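Local structure of LAS seventeen-binding protein 3 (Saccharomyces cerevisiae, 1OOT) at residues 10-13 and 18-21; 40-45 and 49-54. The protein interacts with the actin-assembly factor LAS17 and probably binds actin filaments and phosphatidylinositol; the chain described here is its SH3 domain. One frame throughout, in Å; residues are numbered along the deposited sequence. Where two conformers were deposited one is given.

Contact 1. Residues 10-13 and 18-21; sequences YSFA and GDLP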
loop_
_atom_site.group_PDB
_atom_site.type_symbol
_atom_site.label_atom_id
_atom_site.label_comp_id
_atom_site.label_asym_id
_atom_site.label_seq_id
_atom_site.Cartn_x
_atom_site.Cartn_y
_atom_site.Cartn_z
ATOM N N TYR A 10 8.289 5.041 -0.408
ATOM C CA TYR A 10 9.285 4.287 0.380
ATOM C C TYR A 10 8.845 2.831 0.380
ATOM O O TYR A 10 7.661 2.502 0.181
ATOM C CB TYR A 10 9.328 4.834 1.837
ATOM C CG TYR A 10 10.210 6.027 2.124
ATOM C CD1 TYR A 10 11.397 6.244 1.473
ATOM C CD2 TYR A 10 9.843 6.939 3.098
ATOM C CE1 TYR A 10 12.212 7.271 1.806
ATOM C CE2 TYR A 10 10.644 7.974 3.452
ATOM C CZ TYR A 10 11.838 8.201 2.765
ATOM O OH TYR A 10 12.716 9.214 3.124
ATOM N N SER A 11 9.846 1.971 0.518
ATOM C CA SER A 11 9.600 0.547 0.726
ATOM C C SER A 11 8.946 0.243 2.056
ATOM O O SER A 11 9.082 0.996 3.023
ATOM C CB SER A 11 10.870 -0.269 0.601
ATOM O OG SER A 11 11.518 0.009 -0.624
ATOM N N PHE A 12 8.195 -0.843 2.099
ATOM C CA PHE A 12 7.563 -1.278 3.350
ATOM C C PHE A 12 7.829 -2.771 3.451
ATOM O O PHE A 12 7.399 -3.549 2.601
ATOM C CB PHE A 12 6.077 -0.979 3.255
ATOM C CG PHE A 12 5.281 -1.494 4.423
ATOM C CD1 PHE A 12 5.645 -1.239 5.763
ATOM C CD2 PHE A 12 4.176 -2.268 4.209
ATOM C CE1 PHE A 12 4.875 -1.734 6.837
ATOM C CE2 PHE A 12 3.417 -2.743 5.260
ATOM C CZ PHE A 12 3.768 -2.513 6.566
ATOM N N ALA A 13 8.495 -3.189 4.529
ATOM C CA ALA A 13 8.865 -4.593 4.666
ATOM C C ALA A 13 7.699 -5.458 4.979
ATOM O O ALA A 13 7.723 -6.624 4.685
ATOM C CB ALA A 13 9.942 -4.775 5.742
ATOM N N GLY A 18 -0.762 -10.095 7.695
ATOM C CA GLY A 18 -1.738 -9.195 7.131
ATOM C C GLY A 18 -1.169 -7.986 6.396
ATOM O O GLY A 18 -1.900 -7.345 5.656
ATOM N N ASP A 19 0.095 -7.664 6.592
ATOM C CA ASP A 19 0.734 -6.558 5.922
ATOM C C ASP A 19 0.986 -6.891 4.451
ATOM O O ASP A 19 1.322 -8.025 4.071
ATOM C CB ASP A 19 2.104 -6.194 6.465
ATOM C CG ASP A 19 2.115 -5.651 7.894
ATOM O OD1 ASP A 19 1.075 -5.288 8.469
ATOM O OD2 ASP A 19 3.269 -5.533 8.456
ATOM N N LEU A 20 0.937 -5.859 3.637
ATOM C CA LEU A 20 1.315 -5.947 2.231
ATOM C C LEU A 20 2.722 -5.350 2.075
ATOM O O LEU A 20 2.868 -4.141 2.149
ATOM C CB LEU A 20 0.382 -5.106 1.398
ATOM C CG LEU A 20 0.767 -5.069 -0.064
ATOM C CD1 LEU A 20 0.591 -6.426 -0.689
ATOM C CD2 LEU A 20 -0.004 -3.968 -0.835
ATOM N N PRO A 21 3.772 -6.165 1.866
ATOM C CA PRO A 21 5.098 -5.620 1.582
ATOM C C PRO A 21 5.170 -5.050 0.150
ATOM O O PRO A 21 4.413 -5.474 -0.733
ATOM C CB PRO A 21 6.031 -6.836 1.679
ATOM C CG PRO A 21 5.174 -8.006 1.527
ATOM C CD PRO A 21 3.754 -7.637 1.777
#

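Contact 2. Residues 40-45 and 49-54; sequences WWTGRV and EGIFPA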
loop_
_atom_site.group_PDB
_atom_site.type_symbol
_atom_site.label_atom_id
_atom_site.label_comp_id
_atom_site.label_asym_id
_atom_site.label_seq_id
_atom_site.Cartn_x
_atom_site.Cartn_y
_atom_site.Cartn_z
ATOM N N TRP A 40 -4.080 2.910 7.656
ATOM C CA TRP A 40 -3.606 1.791 6.909
ATOM C C TRP A 40 -4.691 1.509 5.887
ATOM O O TRP A 40 -5.868 1.517 6.212
ATOM C CB TRP A 40 -3.331 0.650 7.871
ATOM C CG TRP A 40 -2.074 0.876 8.644
ATOM C CD1 TRP A 40 -1.815 1.901 9.487
ATOM C CD2 TRP A 40 -0.914 0.065 8.635
ATOM N NE1 TRP A 40 -0.551 1.784 10.007
ATOM C CE2 TRP A 40 0.035 0.671 9.473
ATOM C CE3 TRP A 40 -0.551 -1.089 7.965
ATOM C CZ2 TRP A 40 1.278 0.103 9.738
ATOM C CZ3 TRP A 40 0.686 -1.628 8.203
ATOM C CH2 TRP A 40 1.603 -1.009 9.062
ATOM N N TRP A 41 -4.272 1.401 4.624
ATOM C CA TRP A 41 -5.134 1.096 3.515
ATOM C C TRP A 41 -4.891 -0.345 3.092
ATOM O O TRP A 41 -3.964 -0.990 3.572
ATOM C CB TRP A 41 -4.882 2.073 2.348
ATOM C CG TRP A 41 -5.314 3.481 2.626
ATOM C CD1 TRP A 41 -5.944 3.983 3.730
ATOM C CD2 TRP A 41 -5.177 4.570 1.726
ATOM N NE1 TRP A 41 -6.184 5.323 3.563
ATOM C CE2 TRP A 41 -5.706 5.715 2.346
ATOM C CE3 TRP A 41 -4.602 4.693 0.450
ATOM C CZ2 TRP A 41 -5.723 6.949 1.727
ATOM C CZ3 TRP A 41 -4.571 5.949 -0.139
ATOM C CH2 TRP A 41 -5.129 7.051 0.497
ATOM N N THR A 42 -5.785 -0.853 2.249
ATOM C CA THR A 42 -5.732 -2.224 1.773
ATOM C C THR A 42 -5.412 -2.232 0.305
ATOM O O THR A 42 -5.979 -1.461 -0.458
ATOM C CB THR A 42 -7.030 -2.962 1.975
ATOM O OG1 THR A 42 -7.480 -2.800 3.338
ATOM C CG2 THR A 42 -6.897 -4.466 1.756
ATOM N N GLY A 43 -4.482 -3.085 -0.086
ATOM C CA GLY A 43 -4.052 -3.128 -1.479
ATOM C C GLY A 43 -3.451 -4.443 -1.901
ATOM O O GLY A 43 -3.451 -5.392 -1.135
ATOM N N ARG A 44 -2.966 -4.477 -3.150
ATOM C CA ARG A 44 -2.294 -5.656 -3.631
ATOM C C ARG A 44 -1.229 -5.256 -4.617
ATOM O O ARG A 44 -1.363 -4.235 -5.335
ATOM C CB ARG A 44 -3.282 -6.586 -4.299
ATOM C CG ARG A 44 -4.003 -6.023 -5.493
ATOM C CD ARG A 44 -5.085 -6.975 -6.018
ATOM N NE ARG A 44 -5.585 -6.500 -7.304
ATOM C CZ ARG A 44 -6.814 -6.626 -7.761
ATOM N NH1 ARG A 44 -7.729 -7.220 -7.045
ATOM N NH2 ARG A 44 -7.107 -6.141 -8.981
ATOM N N VAL A 45 -0.164 -6.066 -4.620
ATOM C CA VAL A 45 0.909 -5.955 -5.605
ATOM C C VAL A 45 1.756 -7.185 -5.452
ATOM O O VAL A 45 1.846 -7.762 -4.394
ATOM C CB VAL A 45 1.714 -4.636 -5.433
ATOM C CG1 VAL A 45 2.524 -4.599 -4.122
ATOM C CG2 VAL A 45 2.662 -4.398 -6.619
ATOM N N GLU A 49 -1.635 -9.611 -1.034
ATOM C CA GLU A 49 -2.688 -8.734 -0.625
ATOM C C GLU A 49 -2.534 -8.420 0.839
ATOM O O GLU A 49 -2.158 -9.271 1.621
ATOM C CB GLU A 49 -4.068 -9.434 -0.776
ATOM C CG GLU A 49 -4.370 -9.800 -2.152
ATOM C CD GLU A 49 -5.737 -10.437 -2.344
ATOM O OE1 GLU A 49 -6.324 -11.069 -1.402
ATOM O OE2 GLU A 49 -6.197 -10.239 -3.451
ATOM N N GLY A 50 -2.874 -7.206 1.247
ATOM C CA GLY A 50 -2.756 -6.875 2.646
ATOM C C GLY A 50 -2.893 -5.389 2.894
ATOM O O GLY A 50 -3.292 -4.616 2.014
ATOM N N ILE A 51 -2.559 -5.005 4.112
ATOM C CA ILE A 51 -2.671 -3.622 4.532
ATOM C C ILE A 51 -1.306 -2.971 4.664
ATOM O O ILE A 51 -0.261 -3.634 4.834
ATOM C CB ILE A 51 -3.473 -3.479 5.821
ATOM C CG1 ILE A 51 -2.855 -4.263 6.969
ATOM C CG2 ILE A 51 -4.902 -3.925 5.565
ATOM C CD1 ILE A 51 -3.498 -3.929 8.363
ATOM N N PHE A 52 -1.283 -1.678 4.521
ATOM C CA PHE A 52 -0.032 -0.927 4.539
ATOM C C PHE A 52 -0.285 0.513 5.006
ATOM O O PHE A 52 -1.400 1.028 4.830
ATOM C CB PHE A 52 0.606 -0.943 3.171
ATOM C CG PHE A 52 -0.237 -0.253 2.102
ATOM C CD1 PHE A 52 -0.039 1.064 1.827
ATOM C CD2 PHE A 52 -1.271 -0.915 1.450
ATOM C CE1 PHE A 52 -0.835 1.723 0.908
ATOM C CE2 PHE A 52 -2.088 -0.294 0.546
ATOM C CZ PHE A 52 -1.845 1.039 0.256
ATOM N N PRO A 53 0.765 1.201 5.449
ATOM C CA PRO A 53 0.613 2.612 5.851
ATOM C C PRO A 53 0.443 3.506 4.618
ATOM O O PRO A 53 1.307 3.558 3.724
ATOM C CB PRO A 53 1.939 2.932 6.547
ATOM C CG PRO A 53 2.909 1.914 6.064
ATOM C CD PRO A 53 2.138 0.713 5.651
ATOM N N ALA A 54 -0.683 4.200 4.566
ATOM C CA ALA A 54 -1.019 4.898 3.377
ATOM C C ALA A 54 -0.090 6.051 3.113
ATOM O O ALA A 54 0.008 6.515 1.950
ATOM C CB ALA A 54 -2.425 5.377 3.429
#

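Contact 1. Residues 10-13 and 18-21
The ring of Phe-12 reaches across to the carbonyl of Leu-20 and the side chain of Asp-19, and together with Pro-21 it makes the tight part of the contact. Its CD2 comes edge-on to the carbonyl of Leu-20, 3.1 Å from Leu-20 O, with the oxygen near the ring plane. That oxygen is buried by the contact with no hydrogen-bond partner in the model, and the C-H edge of the ring is what it faces. The far end of the ring meets Asp-19: Phe-12 CZ lies 3.6 Å from Asp-19 OD2, the carboxylate plane turned 45° from the ring. With CG anti to the backbone N (chi1 175°), the phenyl group extends from its own chain far enough to make both contacts. Asp-19 OD2 has a stronger partner in the backbone N of Glu-16, a bond to the loop residues that link the segments, which steadies the carboxylate beside the ring. Pro-21 closes in from its own side: Pro-21 CA to Phe-12 O is 3.3 Å, a bent CA-H...O contact.

The loose, solvent side is at Ala-13. Its methyl group points away from the other segment, and it is the carbonyl that meets the proline, Pro-21 CB sitting 3.5 Å from Ala-13 O.

Both segments belong to the long excursion between strands 5-8 and 27-30, the RT loop of the SH3 fold, and the contact draws its two limbs together. Just beyond the contact, Phe-12 is joined to Phe-22 by a backbone hydrogen bond, and Ser-11 OG is bonded to the N of Lys-24. Against strand 48-53, Phe-12 touches Phe-52 and Pro-53, whereas Leu-20 and Pro-21 pack on Arg-48.

Contact 2. Residues 40-45 and 49-54
Trp-41 and Phe-52 exchange two backbone hydrogen bonds, Trp-41 N to Phe-52 O and Phe-52 N to Trp-41 O, each 2.9 Å long. Gly-43 and Gly-50 form the second such pair, the straighter of its bonds running from Gly-43 N to Gly-50 O at 170°. Between these rungs lie CA-H...O contacts, including one of 3.1 Å from Ile-51 CA to Trp-41 O, so the carbonyl of Trp-41 receives both an N-H and a C-H.

This ladder is an antiparallel beta hairpin of the SH3 barrel, its strands 144° apart in direction. The adjacent tryptophans Trp-40 and Trp-41 open the first strand, as in many SH3 domains, where the first of the pair lines the groove for proline-rich ligands; Trp-40 is probably its counterpart.

Aromatic packing differs on the two faces. On the face of Trp-40, Thr-42 and Ile-51, in the conformers given here for Trp-40 and Pro-53, the CD of Pro-53 stands 3.9 Å from the centroid of the six-membered ring of Trp-40, a CH-pi contact over the indole face. Ile-51 CG1 approaches CE3 of this Trp-40 conformer at 4.0 Å. On the opposite face, the methyl of Ala-54 sits squarely over the five-membered ring of Trp-41, its CB 3.4 Å from the centroid. Trp-41 NE1 is hydrogen-bonded to Ser-34 OG, which helps fix the indole's rotation. Phe-52 CG lies between its backbone N and carbonyl carbon (chi1 63°), bringing the ring back beneath the neighbouring strand, with Gly-43 N at the ring edge and Phe-52 CE2 3.7 Å from that nitrogen. Gly-43 has no side chain to obstruct this edge.

Among the polar side chains, Arg-44 and Glu-49 touch through their aliphatic parts, their opposite charges near each other but not in contact.

How the contacts relate
Contact 1 is a surface contact inside one long loop, whereas contact 2 is partly buried, nearer the centre of the domain, and joins two strands. Contact 2 rests on regular backbone hydrogen bonds with CH-pi packing on both faces; contact 1 relies on one aromatic edge, a carboxylate and a CA-H...O contact. The two touch directly. Ile-51, through N and O, probably hydrogen-bonds to Gly-18 O and Leu-20 N, fastening the loop to the outer strand of the hairpin. In the conformer given for Trp-40, Phe-12 CZ packs 3.6 Å from Trp-40 CZ3, where the RT loop meets the hairpin.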